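Putative silent information regulator 2 (Leishmania infantum, PDB 5OL0) is probably a class I sirtuin, an NAD-dependent deacetylase that removes acetyl groups from protein lysines, releasing nicotinamide and 2''-O-acetyl-ADP-ribose. Local coordinates at residues His109-Leu113 and Ala302-Met307; Ala44-Ile50 and Phe102-His108. The contacts are given in a common frame with arbitrary orientation. Residue numbers count along the deposited sequence, not the author numbering.

Interaction 1: His109-Leu113 and Ala302-Met307; sequences HFIRL and ALAKRM
Residues 109-113 and 302-307 are regular alpha-helix, short pieces of helices 106-116 and 300-308. The axes of the two segments approach to 9.8 Å with their N-to-C directions 132° apart, roughly antiparallel but strongly inclined. His109 faces Arg306 (CA to CA 6.5 Å), and the CA atoms of Phe110 and Leu303 lie 6.6 Å apart. The imidazole of His109 (chi1 m) lies against the Arg306 side chain in a CH-pi contact, Arg306 CB being 4.0 Å from the ring centroid over one face. This is helix-helix packing of the C-terminal helix onto the Rossmann-type sirtuin domain, and helix 286-296 supplies further cover for Phe110 and Leu303. The apolar part centres on Leu113 (chi1 m, chi2 t): CD1 reaches Leu303 CB at 3.8 Å, and CD2 reaches Ala302 CB at 4.0 Å. Leu303 CD1 packs 3.7 Å from His109 CB. The guanidinium groups of Arg112 (chi1 t, chi2 p, chi3 t) and Arg306 (chi1 m, chi2 m, chi3 t) stack, centres 4.4 Å apart and planes at 23°, despite their like charge; Arg306 NH1 comes 3.2 Å from both Leu113 CD2 and Arg112 CG. Asp116 forms a salt bridge with Arg112 and a weak, long ion pair with Arg306.

Interaction 2: Ala44-Ile50 and Phe102-His108; sequences ASVAAGI and FQPTAVH
Segment 44-50 belongs to the glycine-rich GAGAS...GIPDFR motif of sirtuins, the loop after the first Rossmann strand, 36-40, which as in other sirtuins probably borders the NAD(+) pocket. It makes a tight turn, helical in phi/psi at 46-48, with Ala48 N bonded to Ser45 O and Gly49 N to Val46 O (both 2.8 Å). Gly49 has positive phi (97°/22°), where a CB would crowd the preceding carbonyl. Segment 102-108 is extended up to Thr105, then helical; Ala48 faces Thr105 (CA to CA 6.0 Å), and the CA atoms of Ala44 and Val107 lie 6.4 Å apart. Ile50 CG1 lies over one face of the Phe102 ring (chi1 m), 3.6 Å from its centroid and 7° off the normal, a CH-pi contact. A water accepts from Gln103 N (2.9 Å) and donates to Ala48 O (2.8 Å). Thr105 (chi1 p) is the N-cap: its OG1 accepts a weak bond from Val107 N (3.2 Å) and lies 3.2 Å from Ala44 O, and its CG2 packs 3.8 Å from Ala48 CB. Val107 CG1 touches Ala44 CB at 4.0 Å. His108 (chi1 m) donates from NE2 to Ser45 OG (3.1 Å), which also bonds Asp129, a probable NAD(+)-binding residue. The contact thus joins this loop to the start of helix 106-116, with helix 286-296 against Val107 and helix 131-134 against His108.

Helix 106-116 serves both contacts: its N-terminal turn belongs to interaction 2 and the next turn to interaction 1, their centres lying 13 Å apart. They touch directly, Met307 CE packing 3.7 Å from Ala106 CB and Leu303 CD1 3.8 Å from Ala106 O, while His109 NE2 comes within 3.8 Å of Pro104 O. Interaction 2 is the one beside the probable NAD(+) site: the nearest side-chain atoms are about 3 Å apart for Ser45 and Asp129 and about 4 Å for Val107 and Cys286. Interaction 1 lies further out, with the Phe110 side chain about 10 Å from that of Cys286. Helix 286-296 packs against residues of both contacts.

Interaction 1: His109-Leu113 and Ala302-Met307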
loop_
_atom_site.group_PDB
_atom_site.type_symbol
_atom_site.label_atom_id
_atom_site.label_comp_id
_atom_site.label_asym_id
_atom_site.label_seq_id
_atom_site.Cartn_x
_atom_site.Cartn_y
_atom_site.Cartn_z
ATOM N N HIS A 109 1.124 -12.380 -2.522
ATOM C CA HIS A 109 0.954 -13.534 -3.391
ATOM C C HIS A 109 -0.525 -13.697 -3.771
ATOM O O HIS A 109 -0.817 -14.045 -4.887
ATOM C CB HIS A 109 1.466 -14.808 -2.701
ATOM C CG HIS A 109 2.955 -14.852 -2.578
ATOM N ND1 HIS A 109 3.779 -14.722 -3.668
ATOM C CD2 HIS A 109 3.761 -14.993 -1.504
ATOM C CE1 HIS A 109 5.030 -14.796 -3.269
ATOM N NE2 HIS A 109 5.047 -14.996 -1.969
ATOM N N PHE A 110 -1.432 -13.481 -2.830
ATOM C CA PHE A 110 -2.855 -13.566 -3.143
ATOM C C PHE A 110 -3.253 -12.628 -4.281
ATOM O O PHE A 110 -4.024 -12.979 -5.137
ATOM C CB PHE A 110 -3.708 -13.316 -1.889
ATOM C CG PHE A 110 -5.186 -13.410 -2.129
ATOM C CD1 PHE A 110 -5.775 -14.634 -2.398
ATOM C CD2 PHE A 110 -6.009 -12.289 -2.048
ATOM C CE1 PHE A 110 -7.131 -14.754 -2.633
ATOM C CE2 PHE A 110 -7.391 -12.402 -2.236
ATOM C CZ PHE A 110 -7.955 -13.637 -2.559
ATOM N N ILE A 111 -2.768 -11.399 -4.229
ATOM C CA ILE A 111 -3.114 -10.472 -5.243
ATOM C C ILE A 111 -2.596 -10.956 -6.621
ATOM O O ILE A 111 -3.226 -10.758 -7.658
ATOM C CB ILE A 111 -2.545 -9.038 -4.856
ATOM C CG1 ILE A 111 -3.190 -8.521 -3.580
ATOM C CG2 ILE A 111 -2.785 -8.089 -5.995
ATOM C CD1 ILE A 111 -2.538 -7.268 -3.009
ATOM N N ARG A 112 -1.377 -11.473 -6.635
ATOM C CA ARG A 112 -0.882 -12.093 -7.802
ATOM C C ARG A 112 -1.838 -13.189 -8.284
ATOM O O ARG A 112 -2.104 -13.292 -9.504
ATOM C CB ARG A 112 0.493 -12.655 -7.541
ATOM C CG ARG A 112 1.041 -13.637 -8.573
ATOM C CD ARG A 112 1.197 -12.972 -9.894
ATOM N NE ARG A 112 1.711 -13.868 -10.936
ATOM C CZ ARG A 112 2.979 -14.345 -11.038
ATOM N NH1 ARG A 112 3.307 -15.106 -12.079
ATOM N NH2 ARG A 112 3.927 -14.106 -10.127
ATOM N N LEU A 113 -2.308 -14.035 -7.385
ATOM C CA LEU A 113 -3.307 -15.036 -7.807
ATOM C C LEU A 113 -4.556 -14.410 -8.392
ATOM O O LEU A 113 -5.055 -14.928 -9.385
ATOM C CB LEU A 113 -3.709 -15.937 -6.677
ATOM C CG LEU A 113 -2.573 -16.766 -6.088
ATOM C CD1 LEU A 113 -3.201 -17.668 -5.024
ATOM C CD2 LEU A 113 -1.759 -17.554 -7.111
ATOM N N ALA A 302 -2.661 -23.109 -4.987
ATOM C CA ALA A 302 -1.826 -22.143 -5.682
ATOM C C ALA A 302 -1.122 -21.180 -4.728
ATOM O O ALA A 302 0.080 -20.861 -4.905
ATOM C CB ALA A 302 -2.647 -21.390 -6.709
ATOM N N LEU A 303 -1.807 -20.822 -3.640
ATOM C CA LEU A 303 -1.244 -19.905 -2.653
ATOM C C LEU A 303 -0.156 -20.537 -1.823
ATOM O O LEU A 303 0.815 -19.869 -1.541
ATOM C CB LEU A 303 -2.312 -19.329 -1.690
ATOM C CG LEU A 303 -1.842 -18.277 -0.669
ATOM C CD1 LEU A 303 -1.197 -17.029 -1.300
ATOM C CD2 LEU A 303 -3.039 -17.861 0.164
ATOM N N ALA A 304 -0.353 -21.789 -1.378
ATOM C CA ALA A 304 0.653 -22.487 -0.542
ATOM C C ALA A 304 1.901 -22.700 -1.401
ATOM O O ALA A 304 3.014 -22.494 -0.955
ATOM C CB ALA A 304 0.114 -23.810 -0.014
ATOM N N LYS A 305 1.693 -22.969 -2.673
ATOM C CA LYS A 305 2.787 -23.130 -3.586
ATOM C C LYS A 305 3.564 -21.823 -3.789
ATOM O O LYS A 305 4.789 -21.864 -3.914
ATOM C CB LYS A 305 2.277 -23.621 -4.936
ATOM C CG LYS A 305 3.398 -23.848 -5.945
ATOM C CD LYS A 305 2.912 -24.539 -7.209
ATOM C CE LYS A 305 4.083 -24.775 -8.160
ATOM N NZ LYS A 305 3.604 -24.750 -9.562
ATOM N N ARG A 306 2.907 -20.664 -3.857
ATOM C CA ARG A 306 3.675 -19.412 -3.977
ATOM C C ARG A 306 4.427 -19.101 -2.694
ATOM O O ARG A 306 5.571 -18.612 -2.698
ATOM C CB ARG A 306 2.791 -18.217 -4.294
ATOM C CG ARG A 306 2.211 -18.223 -5.661
ATOM C CD ARG A 306 3.226 -17.825 -6.694
ATOM N NE ARG A 306 2.821 -18.343 -7.987
ATOM C CZ ARG A 306 1.811 -17.892 -8.735
ATOM N NH1 ARG A 306 1.058 -16.864 -8.350
ATOM N NH2 ARG A 306 1.549 -18.476 -9.906
ATOM N N MET A 307 3.771 -19.351 -1.585
ATOM C CA MET A 307 4.358 -19.092 -0.300
ATOM C C MET A 307 5.614 -19.945 0.034
ATOM O O MET A 307 6.597 -19.412 0.526
ATOM C CB MET A 307 3.300 -19.255 0.747
ATOM C CG MET A 307 2.361 -18.045 0.723
ATOM S SD MET A 307 1.054 -18.328 1.880
ATOM C CE MET A 307 1.954 -17.882 3.383
#

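Interaction 2: Ala44-Ile50 and Phe102-His108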
loop_
_atom_site.group_PDB
_atom_site.type_symbol
_atom_site.label_atom_id
_atom_site.label_comp_id
_atom_site.label_asym_id
_atom_site.label_seq_id
_atom_site.Cartn_x
_atom_site.Cartn_y
_atom_site.Cartn_z
ATOM N N ALA A 44 -0.434 -4.869 5.612
ATOM C CA ALA A 44 -0.133 -5.998 4.722
ATOM C C ALA A 44 1.296 -6.466 4.765
ATOM O O ALA A 44 1.609 -7.578 4.354
ATOM C CB ALA A 44 -0.459 -5.603 3.277
ATOM N N SER A 45 2.192 -5.588 5.184
ATOM C CA SER A 45 3.607 -5.914 5.109
ATOM C C SER A 45 4.313 -6.129 6.464
ATOM O O SER A 45 5.490 -6.536 6.471
ATOM C CB SER A 45 4.296 -4.837 4.325
ATOM O OG SER A 45 3.775 -4.885 3.017
ATOM N N VAL A 46 3.592 -5.919 7.568
ATOM C CA VAL A 46 4.071 -6.312 8.917
ATOM C C VAL A 46 4.624 -7.711 8.939
ATOM O O VAL A 46 5.747 -7.941 9.417
ATOM C CB VAL A 46 2.913 -6.261 9.952
ATOM C CG1 VAL A 46 3.350 -6.751 11.360
ATOM C CG2 VAL A 46 2.371 -4.858 10.017
ATOM N N ALA A 47 3.875 -8.665 8.388
ATOM C CA ALA A 47 4.346 -10.047 8.350
ATOM C C ALA A 47 5.661 -10.217 7.534
ATOM O O ALA A 47 6.339 -11.175 7.695
ATOM C CB ALA A 47 3.270 -11.000 7.832
ATOM N N ALA A 48 6.061 -9.272 6.715
ATOM C CA ALA A 48 7.342 -9.391 6.065
ATOM C C ALA A 48 8.509 -8.987 6.964
ATOM O O ALA A 48 9.659 -9.204 6.581
ATOM C CB ALA A 48 7.381 -8.612 4.787
ATOM N N GLY A 49 8.214 -8.380 8.109
ATOM C CA GLY A 49 9.257 -7.928 9.052
ATOM C C GLY A 49 9.548 -6.485 8.845
ATOM O O GLY A 49 10.582 -6.035 9.219
ATOM N N ILE A 50 8.656 -5.709 8.258
ATOM C CA ILE A 50 8.996 -4.298 8.031
ATOM C C ILE A 50 8.962 -3.565 9.382
ATOM O O ILE A 50 8.026 -3.770 10.119
ATOM C CB ILE A 50 8.130 -3.733 6.926
ATOM C CG1 ILE A 50 8.577 -4.482 5.646
ATOM C CG2 ILE A 50 8.299 -2.212 6.794
ATOM C CD1 ILE A 50 7.929 -4.020 4.385
ATOM N N PHE A 102 13.267 -7.531 1.804
ATOM C CA PHE A 102 12.040 -8.136 2.266
ATOM C C PHE A 102 11.416 -9.008 1.153
ATOM O O PHE A 102 11.639 -8.819 -0.060
ATOM C CB PHE A 102 11.055 -7.038 2.733
ATOM C CG PHE A 102 11.527 -6.279 3.922
ATOM C CD1 PHE A 102 11.718 -6.928 5.123
ATOM C CD2 PHE A 102 11.811 -4.959 3.841
ATOM C CE1 PHE A 102 12.123 -6.254 6.226
ATOM C CE2 PHE A 102 12.285 -4.276 4.941
ATOM C CZ PHE A 102 12.409 -4.910 6.139
ATOM N N GLN A 103 10.622 -9.960 1.582
ATOM C CA GLN A 103 9.934 -10.837 0.652
ATOM C C GLN A 103 8.401 -10.692 0.756
ATOM O O GLN A 103 7.886 -10.393 1.804
ATOM C CB GLN A 103 10.262 -12.274 1.024
ATOM C CG GLN A 103 11.735 -12.664 1.045
ATOM C CD GLN A 103 11.863 -14.105 1.540
ATOM O OE1 GLN A 103 12.095 -14.999 0.749
ATOM N NE2 GLN A 103 11.624 -14.343 2.842
ATOM N N PRO A 104 7.689 -11.023 -0.304
ATOM C CA PRO A 104 6.240 -10.886 -0.260
ATOM C C PRO A 104 5.571 -11.773 0.733
ATOM O O PRO A 104 6.026 -12.863 0.976
ATOM C CB PRO A 104 5.781 -11.284 -1.663
ATOM C CG PRO A 104 6.987 -11.308 -2.507
ATOM C CD PRO A 104 8.193 -11.371 -1.646
ATOM N N THR A 105 4.459 -11.283 1.255
ATOM C CA THR A 105 3.599 -11.975 2.197
ATOM C C THR A 105 2.485 -12.751 1.460
ATOM O O THR A 105 2.343 -12.666 0.236
ATOM C CB THR A 105 2.954 -11.028 3.224
ATOM O OG1 THR A 105 1.881 -10.286 2.621
ATOM C CG2 THR A 105 3.977 -10.091 3.909
ATOM N N ALA A 106 1.709 -13.499 2.229
ATOM C CA ALA A 106 0.519 -14.167 1.736
ATOM C C ALA A 106 -0.455 -13.183 1.052
ATOM O O ALA A 106 -0.960 -13.462 -0.027
ATOM C CB ALA A 106 -0.160 -14.904 2.884
ATOM N N VAL A 107 -0.652 -11.997 1.617
ATOM C CA VAL A 107 -1.498 -10.993 0.945
ATOM C C VAL A 107 -0.950 -10.690 -0.471
ATOM O O VAL A 107 -1.700 -10.632 -1.444
ATOM C CB VAL A 107 -1.540 -9.691 1.786
ATOM C CG1 VAL A 107 -2.062 -8.519 0.975
ATOM C CG2 VAL A 107 -2.387 -9.868 3.050
ATOM N N HIS A 108 0.343 -10.420 -0.554
ATOM C CA HIS A 108 0.962 -10.060 -1.820
ATOM C C HIS A 108 0.841 -11.154 -2.931
ATOM O O HIS A 108 0.538 -10.890 -4.158
ATOM C CB HIS A 108 2.425 -9.637 -1.596
ATOM C CG HIS A 108 2.609 -8.482 -0.649
ATOM N ND1 HIS A 108 2.440 -7.169 -1.036
ATOM C CD2 HIS A 108 2.965 -8.435 0.655
ATOM C CE1 HIS A 108 2.671 -6.376 -0.006
ATOM N NE2 HIS A 108 3.003 -7.114 1.026
HETATM O O HOH W 1 10.706 -10.521 4.400
#